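Local coordinates for protein KLLA0F12672p (Kluyveromyces lactis, PDB 4M3O) that probably dephosphorylates the C-terminal domain repeats of RNA polymerase II, this chain being its zinc-binding N-terminal part, at residues Y51-Q59 with R135-P145. Sequence-based numbering, arbitrary orientation.
Sequences YISRFLTKQ and RVGVHLDDYEP
Arg135 reaches the turn that follows helix 46-52 and gives its guanidinium to the backbone carbonyls there. The shortest bond runs from NH1 to Arg54 O, 2.7 Å, with the donor above the carbonyl plane, 65° out of it. NH2 bonds to Leu56 O at 3.2 Å, again from above the plane, while NH1 makes weak additional bonds to Ser53 O and Leu56 O. A water that donates to Leu56 O and accepts from NH1 braces the same pair. Arginine suits this place because its several N-H groups can serve oxygens that gather round it; the chain, extended from CG to NE (chi3 -166°), carries them to the turn. NH2 also bonds to Glu130 O.

Apolar packing lies alongside. Val138 CG1 touches Arg54 CB at 4.0 Å and sits over one face of the Tyr143 ring, offset toward its rim, while Val138 CB meets Phe55 CE2 at 4.2 Å. Valine is compact and apolar, and its CG1 meets both stem and ring.

Arg54 joins that apolar stem to a flat cation that rings can cover: Tyr51 CD1 lies over one face, Tyr143 CD2, 4.1 Å from NH1, over the opposite face, the Tyr143 ring tilted 55°. NE bonds weakly to Tyr51 O, and compact Pro145 brings CG 4.0 Å from NH2.

A leucine in place of Arg135 would probably leave the carbonyls of Arg54 and Leu56 without their charged donor.

Between the loop after helix 114-125 and this turn, the work is thus divided: one arginine, partly with a water, satisfies backbone oxygens, while aromatic and apolar groups cover Arg54.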
ATOM      1  N   TYR A  51      -8.001   4.174   2.737  1.00 37.23           N
ATOM      2  CA  TYR A  51      -8.171   3.194   3.822  1.00 38.72           C
ATOM      3  C   TYR A  51      -6.844   2.451   4.166  1.00 36.63           C
ATOM      4  O   TYR A  51      -6.524   2.254   5.316  1.00 37.12           O
ATOM      5  CB  TYR A  51      -9.262   2.196   3.404  1.00 37.71           C
ATOM      6  CG  TYR A  51      -9.452   1.032   4.312  1.00 37.93           C
ATOM      7  CD1 TYR A  51     -10.070   1.186   5.547  1.00 37.80           C
ATOM      8  CD2 TYR A  51      -9.005  -0.238   3.945  1.00 40.78           C
ATOM      9  CE1 TYR A  51     -10.237   0.101   6.416  1.00 37.27           C
ATOM     10  CE2 TYR A  51      -9.199  -1.341   4.779  1.00 40.30           C
ATOM     11  CZ  TYR A  51      -9.814  -1.166   6.013  1.00 39.46           C
ATOM     12  OH  TYR A  51      -9.938  -2.268   6.831  1.00 44.84           O
ATOM     13  N   ILE A  52      -6.113   2.023   3.140  1.00 37.99           N
ATOM     14  CA  ILE A  52      -4.795   1.320   3.264  1.00 39.45           C
ATOM     15  C   ILE A  52      -3.806   1.960   4.212  1.00 34.03           C
ATOM     16  O   ILE A  52      -3.026   1.280   4.854  1.00 32.57           O
ATOM     17  CB  ILE A  52      -4.103   1.275   1.875  1.00 42.02           C
ATOM     18  CG1 ILE A  52      -4.911   0.464   0.929  1.00 51.71           C
ATOM     19  CG2 ILE A  52      -2.777   0.581   1.911  1.00 48.58           C
ATOM     20  CD1 ILE A  52      -5.515  -0.703   1.611  1.00 44.29           C
ATOM     21  N   SER A  53      -3.781   3.290   4.179  1.00 33.94           N
ATOM     22  CA  SER A  53      -2.742   4.067   4.789  1.00 32.83           C
ATOM     23  C   SER A  53      -2.652   3.742   6.239  1.00 36.37           C
ATOM     24  O   SER A  53      -1.568   3.807   6.807  1.00 34.55           O
ATOM     25  CB  SER A  53      -2.945   5.587   4.537  1.00 32.31           C
ATOM     26  OG  SER A  53      -4.199   6.036   5.100  1.00 34.19           O
ATOM     27  N   ARG A  54      -3.796   3.441   6.881  1.00 35.94           N
ATOM     28  CA  ARG A  54      -3.746   3.092   8.300  1.00 36.09           C
ATOM     29  C   ARG A  54      -2.887   1.857   8.585  1.00 33.76           C
ATOM     30  O   ARG A  54      -2.334   1.713   9.673  1.00 38.25           O
ATOM     31  CB  ARG A  54      -5.149   2.849   8.839  1.00 34.43           C
ATOM     32  CG  ARG A  54      -5.742   1.492   8.474  1.00 32.30           C
ATOM     33  CD  ARG A  54      -7.222   1.478   8.941  1.00 36.57           C
ATOM     34  NE  ARG A  54      -7.953   2.555   8.260  1.00 36.97           N
ATOM     35  CZ  ARG A  54      -9.227   2.885   8.477  1.00 41.73           C
ATOM     36  NH1 ARG A  54     -10.019   2.180   9.266  1.00 38.11           N
ATOM     37  NH2 ARG A  54      -9.734   3.877   7.785  1.00 41.33           N
ATOM     38  N   PHE A  55      -2.724   0.980   7.604  1.00 32.85           N
ATOM     39  CA  PHE A  55      -1.909  -0.195   7.826  1.00 34.28           C
ATOM     40  C   PHE A  55      -0.451  -0.058   7.315  1.00 37.68           C
ATOM     41  O   PHE A  55       0.215  -1.041   7.265  1.00 37.12           O
ATOM     42  CB  PHE A  55      -2.548  -1.393   7.141  1.00 33.89           C
ATOM     43  CG  PHE A  55      -3.935  -1.688   7.644  1.00 37.25           C
ATOM     44  CD1 PHE A  55      -5.043  -1.557   6.811  1.00 41.00           C
ATOM     45  CD2 PHE A  55      -4.138  -1.961   8.990  1.00 39.54           C
ATOM     46  CE1 PHE A  55      -6.315  -1.781   7.306  1.00 41.53           C
ATOM     47  CE2 PHE A  55      -5.396  -2.214   9.495  1.00 38.14           C
ATOM     48  CZ  PHE A  55      -6.485  -2.116   8.663  1.00 39.34           C
ATOM     49  N   LEU A  56      -0.021   1.107   6.845  1.00 33.72           N
ATOM     50  CA  LEU A  56       1.297   1.229   6.230  1.00 36.98           C
ATOM     51  C   LEU A  56       2.146   2.272   6.916  1.00 36.11           C
ATOM     52  O   LEU A  56       1.667   3.373   7.209  1.00 42.01           O
ATOM     53  CB  LEU A  56       1.180   1.575   4.762  1.00 37.46           C
ATOM     54  CG  LEU A  56       0.561   0.483   3.877  1.00 35.96           C
ATOM     55  CD1 LEU A  56       0.391   1.126   2.516  1.00 41.55           C
ATOM     56  CD2 LEU A  56       1.377  -0.747   3.742  1.00 39.56           C
ATOM     57  N   THR A  57       3.411   1.928   7.183  1.00 35.34           N
ATOM     58  CA  THR A  57       4.410   2.933   7.529  1.00 32.79           C
ATOM     59  C   THR A  57       5.049   3.359   6.235  1.00 31.62           C
ATOM     60  O   THR A  57       4.828   2.741   5.185  1.00 33.03           O
ATOM     61  CB  THR A  57       5.523   2.386   8.416  1.00 33.56           C
ATOM     62  OG1 THR A  57       6.233   1.342   7.704  1.00 33.38           O
ATOM     63  CG2 THR A  57       4.942   1.858   9.696  1.00 39.24           C
ATOM     64  N   LYS A  58       5.857   4.412   6.290  1.00 30.60           N
ATOM     65  CA  LYS A  58       6.508   4.897   5.129  1.00 33.75           C
ATOM     66  C   LYS A  58       7.436   3.813   4.524  1.00 35.89           C
ATOM     67  O   LYS A  58       7.535   3.675   3.283  1.00 32.43           O
ATOM     68  CB  LYS A  58       7.377   6.120   5.462  1.00 38.10           C
ATOM     69  CG  LYS A  58       6.672   7.420   5.723  1.00 36.10           C
ATOM     70  CD  LYS A  58       7.706   8.500   6.018  1.00 37.04           C
ATOM     71  CE  LYS A  58       7.296   9.926   5.700  1.00 42.85           C
ATOM     72  NZ  LYS A  58       6.013  10.275   6.288  1.00 45.31           N
ATOM     73  N   GLN A  59       8.123   3.055   5.402  1.00 35.79           N
ATOM     74  CA  GLN A  59       8.988   1.978   4.974  1.00 33.29           C
ATOM     75  C   GLN A  59       8.212   0.769   4.412  1.00 33.46           C
ATOM     76  O   GLN A  59       8.670   0.162   3.487  1.00 35.97           O
ATOM     77  CB  GLN A  59       9.840   1.459   6.144  1.00 39.94           C
ATOM     78  CG  GLN A  59      10.883   0.420   5.665  1.00 44.82           C
ATOM     79  CD  GLN A  59      11.801   1.043   4.638  1.00 48.57           C
ATOM     80  OE1 GLN A  59      12.361   2.099   4.896  1.00 50.13           O
ATOM     81  NE2 GLN A  59      11.901   0.442   3.455  1.00 52.34           N
ATOM     82  N   ARG A 135      -0.495   1.471  16.849  1.00 45.74           N
ATOM     83  CA  ARG A 135      -1.690   2.136  16.339  1.00 47.35           C
ATOM     84  C   ARG A 135      -2.935   1.506  17.007  1.00 46.56           C
ATOM     85  O   ARG A 135      -3.498   0.520  16.515  1.00 43.99           O
ATOM     86  CB  ARG A 135      -1.739   2.047  14.807  1.00 42.04           C
ATOM     87  CG  ARG A 135      -0.659   2.865  14.122  1.00 40.88           C
ATOM     88  CD  ARG A 135      -0.680   2.656  12.612  1.00 40.66           C
ATOM     89  NE  ARG A 135       0.529   3.170  11.988  1.00 35.95           N
ATOM     90  CZ  ARG A 135       0.668   3.551  10.716  1.00 36.50           C
ATOM     91  NH1 ARG A 135      -0.291   3.446   9.802  1.00 35.50           N
ATOM     92  NH2 ARG A 135       1.851   3.949  10.317  1.00 36.88           N
ATOM     93  N   VAL A 136      -3.346   2.070  18.134  1.00 49.66           N
ATOM     94  CA  VAL A 136      -4.344   1.383  18.981  1.00 53.80           C
ATOM     95  C   VAL A 136      -5.654   1.185  18.226  1.00 49.89           C
ATOM     96  O   VAL A 136      -6.245   2.126  17.688  1.00 47.84           O
ATOM     97  CB  VAL A 136      -4.621   2.086  20.338  1.00 60.65           C
ATOM     98  CG1 VAL A 136      -3.309   2.609  20.966  1.00 60.84           C
ATOM     99  CG2 VAL A 136      -5.663   3.192  20.188  1.00 62.34           C
ATOM    100  N   GLY A 137      -6.090  -0.059  18.167  1.00 46.84           N
ATOM    101  CA  GLY A 137      -7.344  -0.403  17.508  1.00 46.03           C
ATOM    102  C   GLY A 137      -7.364  -0.215  16.006  1.00 44.27           C
ATOM    103  O   GLY A 137      -8.425  -0.191  15.470  1.00 48.59           O
ATOM    104  N   VAL A 138      -6.210  -0.196  15.307  1.00 45.92           N
ATOM    105  CA  VAL A 138      -6.243  -0.062  13.813  1.00 42.78           C
ATOM    106  C   VAL A 138      -6.922  -1.195  13.105  1.00 39.65           C
ATOM    107  O   VAL A 138      -7.256  -1.074  11.952  1.00 37.01           O
ATOM    108  CB  VAL A 138      -4.881  -0.097  13.037  1.00 38.39           C
ATOM    109  CG1 VAL A 138      -4.556   1.211  12.395  1.00 40.06           C
ATOM    110  CG2 VAL A 138      -3.729  -0.829  13.736  1.00 40.83           C
ATOM    111  N   HIS A 139      -6.910  -2.367  13.704  1.00 42.30           N
ATOM    112  CA  HIS A 139      -7.637  -3.511  13.135  1.00 45.84           C
ATOM    113  C   HIS A 139      -9.169  -3.419  13.219  1.00 47.15           C
ATOM    114  O   HIS A 139      -9.845  -4.274  12.649  1.00 47.18           O
ATOM    115  CB  HIS A 139      -7.222  -4.801  13.823  1.00 47.45           C
ATOM    116  CG  HIS A 139      -7.420  -4.780  15.297  1.00 47.84           C
ATOM    117  ND1 HIS A 139      -8.273  -5.645  15.943  1.00 52.27           N
ATOM    118  CD2 HIS A 139      -6.882  -3.991  16.250  1.00 43.81           C
ATOM    119  CE1 HIS A 139      -8.250  -5.381  17.237  1.00 47.46           C
ATOM    120  NE2 HIS A 139      -7.400  -4.391  17.446  1.00 47.10           N
ATOM    121  N   LEU A 140      -9.701  -2.418  13.931  1.00 48.25           N
ATOM    122  CA  LEU A 140     -11.142  -2.369  14.241  1.00 51.64           C
ATOM    123  C   LEU A 140     -11.914  -1.562  13.241  1.00 55.70           C
ATOM    124  O   LEU A 140     -11.425  -0.535  12.753  1.00 53.88           O
ATOM    125  CB  LEU A 140     -11.372  -1.756  15.618  1.00 49.12           C
ATOM    126  CG  LEU A 140     -10.678  -2.557  16.721  1.00 55.31           C
ATOM    127  CD1 LEU A 140     -10.709  -1.899  18.090  1.00 58.51           C
ATOM    128  CD2 LEU A 140     -11.305  -3.916  16.783  1.00 55.65           C
ATOM    129  N   ASP A 141     -13.150  -1.975  12.996  1.00 53.22           N
ATOM    130  CA  ASP A 141     -14.049  -1.209  12.121  1.00 62.67           C
ATOM    131  C   ASP A 141     -14.320   0.214  12.591  1.00 57.90           C
ATOM    132  O   ASP A 141     -14.531   1.079  11.775  1.00 56.46           O
ATOM    133  CB  ASP A 141     -15.362  -1.969  11.901  1.00 71.47           C
ATOM    134  CG  ASP A 141     -15.156  -3.223  11.047  1.00 77.47           C
ATOM    135  OD1 ASP A 141     -15.616  -4.323  11.422  1.00 85.28           O
ATOM    136  OD2 ASP A 141     -14.491  -3.109  10.002  1.00 78.01           O
ATOM    137  N   ASP A 142     -14.196   0.490  13.880  1.00 60.62           N
ATOM    138  CA  ASP A 142     -14.383   1.864  14.385  1.00 66.03           C
ATOM    139  C   ASP A 142     -13.130   2.761  14.450  1.00 62.67           C
ATOM    140  O   ASP A 142     -13.209   3.888  14.925  1.00 62.36           O
ATOM    141  CB  ASP A 142     -15.025   1.821  15.788  1.00 78.00           C
ATOM    142  CG  ASP A 142     -14.177   1.059  16.801  1.00 79.23           C
ATOM    143  OD1 ASP A 142     -13.445   1.707  17.587  1.00 84.42           O
ATOM    144  OD2 ASP A 142     -14.234  -0.187  16.787  1.00 78.49           O
ATOM    145  N   TYR A 143     -11.973   2.303  13.977  1.00 56.60           N
ATOM    146  CA  TYR A 143     -10.775   3.139  14.069  1.00 49.34           C
ATOM    147  C   TYR A 143     -10.892   4.469  13.301  1.00 49.00           C
ATOM    148  O   TYR A 143     -11.420   4.512  12.197  1.00 52.84           O
ATOM    149  CB  TYR A 143      -9.594   2.368  13.540  1.00 49.61           C
ATOM    150  CG  TYR A 143      -8.294   3.108  13.521  1.00 46.47           C
ATOM    151  CD1 TYR A 143      -7.522   3.219  14.679  1.00 46.97           C
ATOM    152  CD2 TYR A 143      -7.802   3.681  12.323  1.00 46.50           C
ATOM    153  CE1 TYR A 143      -6.282   3.871  14.659  1.00 47.30           C
ATOM    154  CE2 TYR A 143      -6.580   4.386  12.288  1.00 40.91           C
ATOM    155  CZ  TYR A 143      -5.818   4.462  13.457  1.00 47.10           C
ATOM    156  OH  TYR A 143      -4.597   5.088  13.467  1.00 50.93           O
ATOM    157  N   GLU A 144     -10.381   5.531  13.898  1.00 53.76           N
ATOM    158  CA  GLU A 144     -10.405   6.860  13.292  1.00 62.00           C
ATOM    159  C   GLU A 144      -8.976   7.317  13.064  1.00 57.59           C
ATOM    160  O   GLU A 144      -8.229   7.488  14.030  1.00 60.34           O
ATOM    161  CB  GLU A 144     -11.093   7.860  14.223  1.00 71.34           C
ATOM    162  CG  GLU A 144     -11.497   9.149  13.525  1.00 79.01           C
ATOM    163  CD  GLU A 144     -11.543  10.342  14.465  1.00 89.60           C
ATOM    164  OE1 GLU A 144     -12.098  10.196  15.588  1.00 93.51           O
ATOM    165  OE2 GLU A 144     -11.018  11.416  14.069  1.00 91.12           O
ATOM    166  N   PRO A 145      -8.598   7.497  11.821  1.00 55.11           N
ATOM    167  CA  PRO A 145      -7.263   7.956  11.480  1.00 55.99           C
ATOM    168  C   PRO A 145      -7.060   9.357  11.977  1.00 56.46           C
ATOM    169  O   PRO A 145      -7.990  10.087  12.116  1.00 50.61           O
ATOM    170  CB  PRO A 145      -7.282   7.989   9.970  1.00 58.21           C
ATOM    171  CG  PRO A 145      -8.413   7.162   9.559  1.00 60.78           C
ATOM    172  CD  PRO A 145      -9.403   7.165  10.656  1.00 59.02           C
TER
HETATM  173  O   HOH W   1       0.417   5.696   7.993  1.00 51.93           O